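PDB 4KCT: pyruvate kinase 1 from Trypanosoma brucei brucei, which catalyses the transfer of phosphate from phosphoenolpyruvate to ADP, giving pyruvate and ATP, and also has an intrinsic decarboxylase activity on oxaloacetate. Local coordinates for residues 141-146 with 176-181; 99-105 with 166-172; 185-189 with 215-219; 136-140 with 152-156. All coordinates share one frame; numbering follows the deposited sequence. Where two conformers were deposited one is given.

Contact 1: 141-146 with 176-181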
loop_
_atom_site.group_PDB
_atom_site.type_symbol
_atom_site.label_atom_id
_atom_site.label_comp_id
_atom_site.label_asym_id
_atom_site.label_seq_id
_atom_site.Cartn_x
_atom_site.Cartn_y
_atom_site.Cartn_z
ATOM N N SER A 141 -13.397 28.998 -31.557
ATOM C CA SER A 141 -12.416 30.051 -31.681
ATOM C C SER A 141 -11.431 29.822 -32.828
ATOM O O SER A 141 -11.014 28.685 -33.106
ATOM C CB SER A 141 -11.649 30.208 -30.366
ATOM O OG SER A 141 -12.525 30.620 -29.344
ATOM N N ILE A 142 -10.974 30.919 -33.409
ATOM C CA ILE A 142 -9.803 30.897 -34.237
ATOM C C ILE A 142 -8.777 31.802 -33.604
ATOM O O ILE A 142 -9.085 32.928 -33.253
ATOM C CB ILE A 142 -10.126 31.400 -35.659
ATOM C CG1 ILE A 142 -11.106 30.442 -36.345
ATOM C CG2 ILE A 142 -8.848 31.558 -36.466
ATOM C CD1 ILE A 142 -11.727 30.997 -37.631
ATOM N N TYR A 143 -7.562 31.299 -33.437
ATOM C CA TYR A 143 -6.493 32.078 -32.856
ATOM C C TYR A 143 -5.599 32.563 -33.976
ATOM O O TYR A 143 -5.240 31.788 -34.874
ATOM C CB TYR A 143 -5.669 31.209 -31.894
ATOM C CG TYR A 143 -6.399 30.825 -30.610
ATOM C CD1 TYR A 143 -5.839 29.898 -29.712
ATOM C CD2 TYR A 143 -7.623 31.418 -30.265
ATOM C CE1 TYR A 143 -6.504 29.534 -28.537
ATOM C CE2 TYR A 143 -8.318 31.019 -29.119
ATOM C CZ TYR A 143 -7.731 30.117 -28.234
ATOM O OH TYR A 143 -8.406 29.747 -27.078
ATOM N N VAL A 144 -5.125 33.794 -33.862
ATOM C CA VAL A 144 -4.268 34.354 -34.881
ATOM C C VAL A 144 -2.988 34.900 -34.248
ATOM O O VAL A 144 -3.022 35.453 -33.149
ATOM C CB VAL A 144 -5.001 35.461 -35.673
ATOM C CG1 VAL A 144 -4.262 35.779 -36.960
ATOM C CG2 VAL A 144 -6.450 35.038 -35.962
ATOM N N ASP A 145 -1.856 34.654 -34.910
ATOM C CA ASP A 145 -0.588 35.220 -34.521
ATOM C C ASP A 145 -0.108 34.616 -33.208
ATOM O O ASP A 145 -0.085 35.283 -32.170
ATOM C CB ASP A 145 -0.677 36.744 -34.425
ATOM C CG ASP A 145 0.645 37.411 -34.697
ATOM O OD1 ASP A 145 1.641 36.691 -34.926
ATOM O OD2 ASP A 145 0.691 38.649 -34.704
ATOM N N ASP A 146 0.043 33.299 -33.226
ATOM C CA ASP A 146 0.459 32.545 -32.054
ATOM C C ASP A 146 -0.410 32.834 -30.846
ATOM O O ASP A 146 0.098 32.961 -29.736
ATOM C CB ASP A 146 1.926 32.822 -31.730
ATOM C CG ASP A 146 2.860 31.848 -32.406
ATOM O OD1 ASP A 146 3.638 31.182 -31.696
ATOM O OD2 ASP A 146 2.789 31.711 -33.646
ATOM N N ARG A 176 0.260 35.669 -40.967
ATOM C CA ARG A 176 0.417 35.294 -39.562
ATOM C C ARG A 176 -0.109 33.877 -39.322
ATOM O O ARG A 176 -0.960 33.381 -40.078
ATOM C CB ARG A 176 -0.331 36.278 -38.666
ATOM C CG ARG A 176 0.115 37.730 -38.817
ATOM C CD ARG A 176 1.541 37.897 -38.347
ATOM N NE ARG A 176 2.466 37.591 -39.421
ATOM C CZ ARG A 176 3.750 37.326 -39.242
ATOM N NH1 ARG A 176 4.498 36.982 -40.280
ATOM N NH2 ARG A 176 4.287 37.410 -38.031
ATOM N N GLY A 177 0.492 33.185 -38.352
ATOM C CA GLY A 177 0.060 31.830 -37.969
ATOM C C GLY A 177 -1.382 31.768 -37.477
ATOM O O GLY A 177 -1.853 32.668 -36.763
ATOM N N ILE A 178 -2.044 30.645 -37.773
ATOM C CA ILE A 178 -3.417 30.362 -37.321
ATOM C C ILE A 178 -3.401 29.072 -36.492
ATOM O O ILE A 178 -2.721 28.098 -36.850
ATOM C CB ILE A 178 -4.352 30.164 -38.561
ATOM C CG1 ILE A 178 -4.560 31.496 -39.306
ATOM C CG2 ILE A 178 -5.689 29.513 -38.171
ATOM C CD1 ILE A 178 -5.382 32.517 -38.521
ATOM N N ASN A 179 -4.129 29.060 -35.371
ATOM C CA ASN A 179 -4.383 27.823 -34.645
ATOM C C ASN A 179 -5.871 27.631 -34.497
ATOM O O ASN A 179 -6.605 28.589 -34.381
ATOM C CB ASN A 179 -3.720 27.852 -33.252
ATOM C CG ASN A 179 -2.200 27.886 -33.339
ATOM O OD1 ASN A 179 -1.617 28.945 -33.505
ATOM N ND2 ASN A 179 -1.586 26.713 -33.424
ATOM N N LEU A 180 -6.317 26.392 -34.612
ATOM C CA LEU A 180 -7.730 26.086 -34.509
ATOM C C LEU A 180 -7.908 25.226 -33.263
ATOM O O LEU A 180 -7.895 23.989 -33.345
ATOM C CB LEU A 180 -8.170 25.309 -35.761
ATOM C CG LEU A 180 -8.667 26.055 -37.015
ATOM C CD1 LEU A 180 -8.502 27.570 -37.044
ATOM C CD2 LEU A 180 -8.329 25.372 -38.338
ATOM N N PRO A 181 -8.043 25.877 -32.091
ATOM C CA PRO A 181 -7.867 25.157 -30.816
ATOM C C PRO A 181 -8.977 24.141 -30.639
ATOM O O PRO A 181 -10.130 24.435 -30.943
ATOM C CB PRO A 181 -7.974 26.270 -29.758
ATOM C CG PRO A 181 -8.716 27.376 -30.436
ATOM C CD PRO A 181 -8.299 27.311 -31.888
HETATM O O HOH W 1 -11.843 26.359 -31.989
HETATM O O HOH W 2 2.307 34.404 -36.488
HETATM O O HOH W 3 0.244 30.809 -34.820
#

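Contact 2: 99-105 with 166-172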
loop_
_atom_site.group_PDB
_atom_site.type_symbol
_atom_site.label_atom_id
_atom_site.label_comp_id
_atom_site.label_asym_id
_atom_site.label_seq_id
_atom_site.Cartn_x
_atom_site.Cartn_y
_atom_site.Cartn_z
ATOM N N GLU A 99 -0.732 45.575 -43.593
ATOM C CA GLU A 99 -1.131 45.553 -42.175
ATOM C C GLU A 99 -2.569 45.982 -42.015
ATOM O O GLU A 99 -3.040 46.850 -42.736
ATOM C CB GLU A 99 -0.233 46.465 -41.335
ATOM C CG GLU A 99 -0.210 47.923 -41.787
ATOM C CD GLU A 99 0.725 48.788 -40.939
ATOM O OE1 GLU A 99 0.770 48.578 -39.701
ATOM O OE2 GLU A 99 1.432 49.663 -41.513
ATOM N N VAL A 100 -3.237 45.428 -41.009
ATOM C CA VAL A 100 -4.593 45.848 -40.639
ATOM C C VAL A 100 -4.732 45.782 -39.119
ATOM O O VAL A 100 -4.211 44.862 -38.481
ATOM C CB VAL A 100 -5.662 44.915 -41.264
ATOM C CG1 VAL A 100 -6.990 45.084 -40.555
ATOM C CG2 VAL A 100 -5.818 45.206 -42.753
ATOM N N SER A 101 -5.440 46.749 -38.543
ATOM C CA SER A 101 -5.667 46.764 -37.093
ATOM C C SER A 101 -7.123 46.476 -36.730
ATOM O O SER A 101 -8.043 47.014 -37.350
ATOM C CB SER A 101 -5.234 48.107 -36.498
ATOM O OG SER A 101 -3.831 48.245 -36.562
ATOM N N PHE A 102 -7.322 45.583 -35.763
ATOM C CA PHE A 102 -8.664 45.203 -35.324
ATOM C C PHE A 102 -8.891 45.654 -33.893
ATOM O O PHE A 102 -7.953 45.694 -33.087
ATOM C CB PHE A 102 -8.856 43.685 -35.402
ATOM C CG PHE A 102 -8.732 43.123 -36.798
ATOM C CD1 PHE A 102 -9.856 42.956 -37.593
ATOM C CD2 PHE A 102 -7.496 42.707 -37.288
ATOM C CE1 PHE A 102 -9.751 42.414 -38.863
ATOM C CE2 PHE A 102 -7.385 42.154 -38.551
ATOM C CZ PHE A 102 -8.520 42.006 -39.341
ATOM N N ALA A 103 -10.154 45.897 -33.556
ATOM C CA ALA A 103 -10.540 46.240 -32.194
ATOM C C ALA A 103 -11.619 45.271 -31.723
ATOM O O ALA A 103 -12.335 44.696 -32.543
ATOM C CB ALA A 103 -11.052 47.682 -32.141
ATOM N N PRO A 104 -11.724 45.065 -30.397
ATOM C CA PRO A 104 -12.793 44.204 -29.868
ATOM C C PRO A 104 -14.137 44.581 -30.468
ATOM O O PRO A 104 -14.420 45.769 -30.662
ATOM C CB PRO A 104 -12.785 44.512 -28.355
ATOM C CG PRO A 104 -11.454 45.145 -28.092
ATOM C CD PRO A 104 -11.100 45.888 -29.342
ATOM N N GLY A 105 -14.942 43.580 -30.801
ATOM C CA GLY A 105 -16.277 43.820 -31.343
ATOM C C GLY A 105 -16.305 43.968 -32.858
ATOM O O GLY A 105 -17.361 43.864 -33.468
ATOM N N VAL A 166 -14.135 39.758 -33.382
ATOM C CA VAL A 166 -12.789 40.006 -32.828
ATOM C C VAL A 166 -12.858 40.245 -31.320
ATOM O O VAL A 166 -13.665 41.060 -30.856
ATOM C CB VAL A 166 -12.136 41.227 -33.493
ATOM C CG1 VAL A 166 -10.819 41.590 -32.783
ATOM C CG2 VAL A 166 -11.905 40.952 -34.976
ATOM N N ASN A 167 -12.004 39.555 -30.560
ATOM C CA ASN A 167 -12.057 39.620 -29.096
ATOM C C ASN A 167 -11.147 40.667 -28.497
ATOM O O ASN A 167 -11.411 41.161 -27.416
ATOM C CB ASN A 167 -11.761 38.266 -28.460
ATOM C CG ASN A 167 -12.884 37.283 -28.648
ATOM O OD1 ASN A 167 -12.648 36.083 -28.787
ATOM N ND2 ASN A 167 -14.089 37.791 -28.809
ATOM N N ASN A 168 -10.051 40.980 -29.171
ATOM C CA ASN A 168 -9.073 41.891 -28.588
ATOM C C ASN A 168 -8.333 42.733 -29.612
ATOM O O ASN A 168 -8.371 42.436 -30.810
ATOM C CB ASN A 168 -8.094 41.135 -27.681
ATOM C CG ASN A 168 -7.421 39.968 -28.382
ATOM O OD1 ASN A 168 -8.078 39.025 -28.827
ATOM N ND2 ASN A 168 -6.103 39.977 -28.387
ATOM N N HIS A 169 -7.745 43.836 -29.153
ATOM C CA HIS A 169 -6.976 44.727 -30.026
ATOM C C HIS A 169 -5.791 43.982 -30.577
ATOM O O HIS A 169 -5.093 43.324 -29.839
ATOM C CB HIS A 169 -6.488 45.963 -29.247
ATOM C CG HIS A 169 -7.563 46.997 -28.998
ATOM N ND1 HIS A 169 -8.232 47.084 -27.825
ATOM C CD2 HIS A 169 -8.057 48.028 -29.809
ATOM C CE1 HIS A 169 -9.100 48.120 -27.877
ATOM N NE2 HIS A 169 -8.992 48.698 -29.087
ATOM N N HIS A 170 -5.566 44.076 -31.885
ATOM C CA HIS A 170 -4.371 43.518 -32.500
ATOM C C HIS A 170 -4.139 44.079 -33.878
ATOM O O HIS A 170 -5.084 44.436 -34.580
ATOM C CB HIS A 170 -4.452 41.998 -32.562
ATOM C CG HIS A 170 -3.112 41.328 -32.729
ATOM N ND1 HIS A 170 -2.053 41.617 -31.942
ATOM C CD2 HIS A 170 -2.646 40.440 -33.696
ATOM C CE1 HIS A 170 -0.979 40.930 -32.367
ATOM N NE2 HIS A 170 -1.355 40.170 -33.403
ATOM N N ARG A 171 -2.871 44.119 -34.284
ATOM C CA ARG A 171 -2.482 44.535 -35.635
ATOM C C ARG A 171 -1.926 43.321 -36.358
ATOM O O ARG A 171 -0.964 42.706 -35.891
ATOM C CB ARG A 171 -1.380 45.616 -35.569
ATOM C CG ARG A 171 -1.017 46.193 -36.935
ATOM C CD ARG A 171 0.023 47.312 -36.833
ATOM N NE ARG A 171 1.344 46.780 -36.521
ATOM C CZ ARG A 171 2.310 46.586 -37.416
ATOM N NH1 ARG A 171 2.151 46.978 -38.675
ATOM N NH2 ARG A 171 3.459 46.061 -37.037
ATOM N N LEU A 172 -2.569 42.921 -37.446
ATOM C CA LEU A 172 -2.063 41.803 -38.229
ATOM C C LEU A 172 -1.158 42.319 -39.341
ATOM O O LEU A 172 -1.500 43.272 -40.018
ATOM C CB LEU A 172 -3.226 40.995 -38.832
ATOM C CG LEU A 172 -4.015 40.128 -37.860
ATOM C CD1 LEU A 172 -5.024 39.276 -38.630
ATOM C CD2 LEU A 172 -3.066 39.251 -37.050
#

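Contact 3: 185-189 with 215-219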
loop_
_atom_site.group_PDB
_atom_site.type_symbol
_atom_site.label_atom_id
_atom_site.label_comp_id
_atom_site.label_asym_id
_atom_site.label_seq_id
_atom_site.Cartn_x
_atom_site.Cartn_y
_atom_site.Cartn_z
ATOM N N VAL A 185 -7.627 18.997 -37.401
ATOM C CA VAL A 185 -7.000 19.564 -38.576
ATOM C C VAL A 185 -6.332 18.441 -39.362
ATOM O O VAL A 185 -5.731 17.534 -38.770
ATOM C CB VAL A 185 -5.950 20.603 -38.164
ATOM C CG1 VAL A 185 -5.018 20.919 -39.329
ATOM C CG2 VAL A 185 -6.641 21.858 -37.626
ATOM N N ASP A 186 -6.517 18.454 -40.678
ATOM C CA ASP A 186 -5.988 17.401 -41.549
ATOM C C ASP A 186 -4.962 17.978 -42.530
ATOM O O ASP A 186 -5.327 18.599 -43.529
ATOM C CB ASP A 186 -7.141 16.720 -42.311
ATOM C CG ASP A 186 -6.676 15.527 -43.145
ATOM O OD1 ASP A 186 -7.526 14.940 -43.867
ATOM O OD2 ASP A 186 -5.468 15.179 -43.086
ATOM N N LEU A 187 -3.694 17.896 -42.149
ATOM C CA LEU A 187 -2.579 18.383 -42.963
ATOM C C LEU A 187 -1.553 17.262 -43.009
ATOM O O LEU A 187 -1.493 16.446 -42.084
ATOM C CB LEU A 187 -1.941 19.635 -42.319
ATOM C CG LEU A 187 -2.759 20.932 -42.443
ATOM C CD1 LEU A 187 -2.173 22.029 -41.559
ATOM C CD2 LEU A 187 -2.835 21.382 -43.909
ATOM N N PRO A 188 -0.788 17.176 -44.117
ATOM C CA PRO A 188 0.222 16.110 -44.260
ATOM C C PRO A 188 1.215 16.158 -43.097
ATOM O O PRO A 188 1.495 17.229 -42.590
ATOM C CB PRO A 188 0.943 16.475 -45.569
ATOM C CG PRO A 188 0.017 17.410 -46.287
ATOM C CD PRO A 188 -0.698 18.172 -45.203
ATOM N N ALA A 189 1.779 15.009 -42.728
ATOM C CA ALA A 189 2.800 14.962 -41.683
ATOM C C ALA A 189 4.083 15.580 -42.197
ATOM O O ALA A 189 4.819 16.223 -41.456
ATOM C CB ALA A 189 3.049 13.525 -41.257
ATOM N N ARG A 215 -0.066 14.303 -35.017
ATOM C CA ARG A 215 -1.444 14.229 -34.578
ATOM C C ARG A 215 -1.928 12.798 -34.422
ATOM O O ARG A 215 -2.873 12.546 -33.676
ATOM C CB ARG A 215 -2.356 15.038 -35.498
ATOM C CG ARG A 215 -2.077 16.539 -35.450
ATOM C CD ARG A 215 -2.187 17.177 -36.834
ATOM N NE ARG A 215 -0.931 17.140 -37.600
ATOM C CZ ARG A 215 -0.877 17.126 -38.933
ATOM N NH1 ARG A 215 0.294 17.141 -39.572
ATOM N NH2 ARG A 215 -2.003 17.147 -39.627
ATOM N N THR A 216 -1.296 11.865 -35.149
ATOM C CA THR A 216 -1.722 10.452 -35.172
ATOM C C THR A 216 -0.502 9.556 -35.302
ATOM O O THR A 216 0.548 9.981 -35.809
ATOM C CB THR A 216 -2.635 10.135 -36.401
ATOM O OG1 THR A 216 -1.881 10.328 -37.596
ATOM C CG2 THR A 216 -3.869 11.039 -36.440
ATOM N N ALA A 217 -0.701 8.268 -35.021
ATOM C CA ALA A 217 0.311 7.258 -35.292
ATOM C C ALA A 217 0.618 7.149 -36.789
ATOM O O ALA A 217 1.749 6.865 -37.170
ATOM C CB ALA A 217 -0.122 5.900 -34.742
ATOM N N GLU A 218 -0.391 7.331 -37.638
ATOM C CA GLU A 218 -0.153 7.236 -39.088
ATOM C C GLU A 218 0.834 8.317 -39.558
ATOM O O GLU A 218 1.729 8.060 -40.374
ATOM C CB GLU A 218 -1.470 7.315 -39.869
ATOM C CG GLU A 218 -1.317 7.038 -41.360
ATOM C CD GLU A 218 -0.573 5.730 -41.667
ATOM O OE1 GLU A 218 0.233 5.717 -42.626
ATOM O OE2 GLU A 218 -0.781 4.717 -40.947
ATOM N N GLN A 219 0.735 9.503 -38.974
ATOM C CA GLN A 219 1.712 10.540 -39.263
ATOM C C GLN A 219 3.143 10.158 -38.877
ATOM O O GLN A 219 4.097 10.503 -39.594
ATOM C CB GLN A 219 1.322 11.831 -38.574
ATOM C CG GLN A 219 0.035 12.407 -39.092
ATOM C CD GLN A 219 -0.020 13.888 -38.903
ATOM O OE1 GLN A 219 0.386 14.403 -37.862
ATOM N NE2 GLN A 219 -0.441 14.602 -39.943
HETATM O O HOH W 4 -0.696 12.963 -42.459
#

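Contact 4: 136-140 with 152-156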
loop_
_atom_site.group_PDB
_atom_site.type_symbol
_atom_site.label_atom_id
_atom_site.label_comp_id
_atom_site.label_asym_id
_atom_site.label_seq_id
_atom_site.Cartn_x
_atom_site.Cartn_y
_atom_site.Cartn_z
ATOM N N VAL A 136 -14.128 24.232 -37.769
ATOM C CA VAL A 136 -14.571 25.088 -36.672
ATOM C C VAL A 136 -16.036 25.499 -36.811
ATOM O O VAL A 136 -16.477 25.921 -37.875
ATOM C CB VAL A 136 -13.660 26.333 -36.477
ATOM C CG1 VAL A 136 -13.688 27.217 -37.694
ATOM C CG2 VAL A 136 -14.102 27.126 -35.255
ATOM N N ARG A 137 -16.768 25.394 -35.706
ATOM C CA ARG A 137 -18.210 25.589 -35.684
ATOM C C ARG A 137 -18.535 26.921 -34.989
ATOM O O ARG A 137 -17.734 27.418 -34.183
ATOM C CB ARG A 137 -18.872 24.438 -34.913
ATOM C CG ARG A 137 -19.293 23.250 -35.768
ATOM C CD ARG A 137 -18.396 23.087 -36.979
ATOM N NE ARG A 137 -18.293 21.693 -37.401
ATOM C CZ ARG A 137 -18.979 21.163 -38.410
ATOM N NH1 ARG A 137 -18.813 19.887 -38.728
ATOM N NH2 ARG A 137 -19.823 21.912 -39.110
ATOM N N PRO A 138 -19.724 27.493 -35.274
ATOM C CA PRO A 138 -20.154 28.697 -34.567
ATOM C C PRO A 138 -19.961 28.536 -33.055
ATOM O O PRO A 138 -20.205 27.459 -32.521
ATOM C CB PRO A 138 -21.645 28.779 -34.909
ATOM C CG PRO A 138 -21.742 28.141 -36.252
ATOM C CD PRO A 138 -20.749 27.011 -36.222
ATOM N N GLY A 139 -19.393 29.556 -32.413
ATOM C CA GLY A 139 -19.083 29.488 -30.985
ATOM C C GLY A 139 -17.662 29.032 -30.713
ATOM O O GLY A 139 -17.143 29.235 -29.620
ATOM N N GLY A 140 -17.032 28.402 -31.701
ATOM C CA GLY A 140 -15.618 28.031 -31.582
ATOM C C GLY A 140 -14.687 29.227 -31.750
ATOM O O GLY A 140 -15.123 30.332 -32.081
ATOM N N ARG A 152 -14.022 34.796 -32.169
ATOM C CA ARG A 152 -15.104 33.852 -31.955
ATOM C C ARG A 152 -15.892 33.716 -33.230
ATOM O O ARG A 152 -16.290 34.717 -33.825
ATOM C CB ARG A 152 -16.032 34.348 -30.840
ATOM C CG ARG A 152 -17.240 33.439 -30.610
ATOM C CD ARG A 152 -18.040 33.871 -29.382
ATOM N NE ARG A 152 -18.169 35.325 -29.298
ATOM C CZ ARG A 152 -19.171 36.023 -29.824
ATOM N NH1 ARG A 152 -19.183 37.346 -29.726
ATOM N NH2 ARG A 152 -20.162 35.400 -30.442
ATOM N N VAL A 153 -16.133 32.486 -33.656
ATOM C CA VAL A 153 -16.893 32.264 -34.875
ATOM C C VAL A 153 -18.375 32.489 -34.574
ATOM O O VAL A 153 -18.930 31.852 -33.682
ATOM C CB VAL A 153 -16.721 30.827 -35.392
ATOM C CG1 VAL A 153 -17.623 30.594 -36.602
ATOM C CG2 VAL A 153 -15.253 30.551 -35.734
ATOM N N VAL A 154 -18.992 33.432 -35.282
ATOM C CA VAL A 154 -20.393 33.774 -35.045
ATOM C C VAL A 154 -21.304 32.896 -35.884
ATOM O O VAL A 154 -22.262 32.319 -35.377
ATOM C CB VAL A 154 -20.699 35.251 -35.372
ATOM C CG1 VAL A 154 -22.155 35.557 -35.063
ATOM C CG2 VAL A 154 -19.779 36.185 -34.592
ATOM N N SER A 155 -21.021 32.806 -37.177
ATOM C CA SER A 155 -21.871 32.023 -38.066
ATOM C C SER A 155 -21.115 31.584 -39.310
ATOM O O SER A 155 -20.087 32.168 -39.673
ATOM C CB SER A 155 -23.110 32.822 -38.465
ATOM O OG SER A 155 -22.735 34.004 -39.132
ATOM N N LYS A 156 -21.601 30.527 -39.935
ATOM C CA LYS A 156 -21.110 30.122 -41.234
ATOM C C LYS A 156 -21.931 30.781 -42.340
ATOM O O LYS A 156 -23.131 30.587 -42.401
ATOM C CB LYS A 156 -21.194 28.610 -41.364
ATOM C CG LYS A 156 -20.864 28.108 -42.758
ATOM C CD LYS A 156 -20.371 26.680 -42.703
ATOM C CE LYS A 156 -21.105 25.812 -43.695
ATOM N NZ LYS A 156 -20.599 24.420 -43.598
#

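Contact 1: 141-146 with 176-181
Y143 and P181 pack tightly: P181 CG sits over the centre of the phenol ring, 3.6 Å from the centroid of Y143, a CH-pi contact. CG of Y143 stands anti to its own carbonyl carbon (chi1 -70°), which leans the ring back over the P181 end of the ladder. Between the antiparallel strands 141-144 and 177-179, Y143 and N179 exchange two backbone hydrogen bonds, and D145 N reaches G177 O at 2.7 Å. The opposite face is apolar and buried: V144 CG2 meets I178 CD1 at 3.7 Å, and I142 CG1 lies beside L180 CD1 at 3.9 Å. The D145-D146 end is the looser. There the D145 carboxylate runs alongside R176, touching its CD methylene, but OD1 of D145 stays 4.1 Å from NH2 of R176, beyond a salt bridge. H170 NE2 bonds D145 OD2, D174 O takes R176 NE, and one water links D145 OD1 to G177 N; another, at the far end, joins S141 O to P181 O. N179 ND2 bonds E269 of helix 263-269. The chemistry implies a strand pair fixed by backbone bonds and an apolar face, with its polar ends committed to other partners, one on the catalytic barrel.

Contact 2: 99-105 with 166-172
F102 and H170 form a hydrogen-bonded antiparallel pair, F102 N to H170 O at 2.8 Å, and the F102 side chain then works along the face it shares with V100 and L172. Its CB lies 3.9 Å from V166 CG1. Beyond it the ring parts its neighbours: CD1 meets V166 CG2 at 3.9 Å, CD2 turns the ring edge to H170 O, and CE2 reaches L172 CD1 at 3.7 Å. V100 CG1 covers one ring face, offset toward the rim, while V108 and M149 add contacts from neighbouring strands. V100 and L172 make a second hydrogen-bonded pair. On the other face, S101 OG touches R171 CG at 3.5 Å; the nearby R171 NH1 to E99 OE1 salt bridge refines to a doubtfully short length. Past the strand end, P104 CD rests over the centre of the H169 imidazole, 3.4 Å from the H169 ring centroid, a CH-pi contact. G105 N then bonds V166 O at 2.8 Å, carrying the pairing toward strands 107-111 and 161-166. The arrangement is a two-stranded antiparallel ribbon with a largely apolar face of V100, F102 and L172, joined by H170, part of the small, mainly beta B domain characteristic of pyruvate kinases.

Contact 3: 185-189 with 215-219
Bends at chi2 (141°) and chi3 (-88°) turn the R215 side chain so that the edge of its guanidinium, with NH1 and NH2, is presented to the carbonyls of L187 and P188, whereas Q219 stays extended beyond CG (chi2 -154°). R215 was deposited in two conformers; its tip is described for one of them. NH2 of R215 donates to L187 O at 2.6 Å, with the oxygen slightly out of the guanidinium plane. NH1 of R215 donates to P188 O at 3.2 Å; this acceptor lies in the guanidinium plane, but the nitrogen stands above the P188 carbonyl plane and so misses its lone pairs. A weak bond from NH1 also reaches L187 O. In this conformer Q219 CD lies over one face of the guanidinium, but NE2 of Q219 comes implausibly close to NH1 of R215 (2.7 Å, donor against donor), so the detail of the overlap is doubtful. Q219 OE1 accepts from R215 N at 2.9 Å, a bond that steadies the amide. A water accepts from Q219 NE2 and, weakly, from A189 N. The apolar share is small: A189 CB meets Q219 CB at 3.6 Å. T216 OG1 accepts from Q219 N at 3.1 Å, an N-cap bond that starts helix 217-227. Further out, F213 O receives R215 NE, and N248 ND2 donates to R215 O. The contact ties the loop leading into helix 192-204 to the start of helix 217-227, on the barrel side of the B-domain junction; A217 packs against helix 249-255.

Contact 4: 136-140 with 152-156
V136 and V153 meet tip to tip, V136 CG2 against V153 CG2 at 3.6 Å, the closest apolar approach of the contact. V153 uses both branches. CG1, set anti to the backbone N (chi1 175°), lies 3.8 Å from P138 CA, and CG2 touches both V136 CG2 and G140 O. Two nearly straight backbone bonds grip the same residue: G139 N donates to V153 O at 2.7 Å, and V153 N donates to G140 O at 2.9 Å. P138 adds its ring, with CB 3.6 Å from V154 O. The next shell holds the turn in shape. R137 to G140 form a type II turn, closed by G140 N donating to R137 O at 2.8 Å, and G139 supplies the positive phi (94°) of its third position. G140, lacking a side chain, lets V136 CG2 come close to the turn. V136 itself packs on L162, one strand further into the sheet. Across the strand, V154 and S155 both face K163 in a classic beta bulge, while R152 pairs through its backbone with H165. S155 OG is hydrogen-bonded to E157 and to K163. At the surface, the charged ends of R137 and K156 come near each other, NH2 of R137 standing 5.2 Å from NZ of K156. The whole is a tight turn between helix 132-135 and strand 141-144, docked on V153 of strand 149-158, an inner strand of the B-domain sheet, next to the bulge that this strand makes against K163.

Overall arrangement
Contacts 1, 2 and 4 belong to the small, mainly beta domain, whereas contact 3 lies where the chain returns to the barrel. Contact 1 is central among them: V144 CG1 packs on L172 CD2 of contact 2, I142 CD1 packs on V153 CG2 of contact 4, and L180 CD2 touches V185 CG2 of contact 3. Contacts 1 and 4 share one sheet through the neighbouring strands 141-144 and 149-158; contact 2 is a separate ribbon. Contact 4 is the surface one, the others being partly buried. Strand bonds over apolar faces dominate contacts 1 and 2, turn bonds contact 4, and side-chain donors to loop carbonyls contact 3.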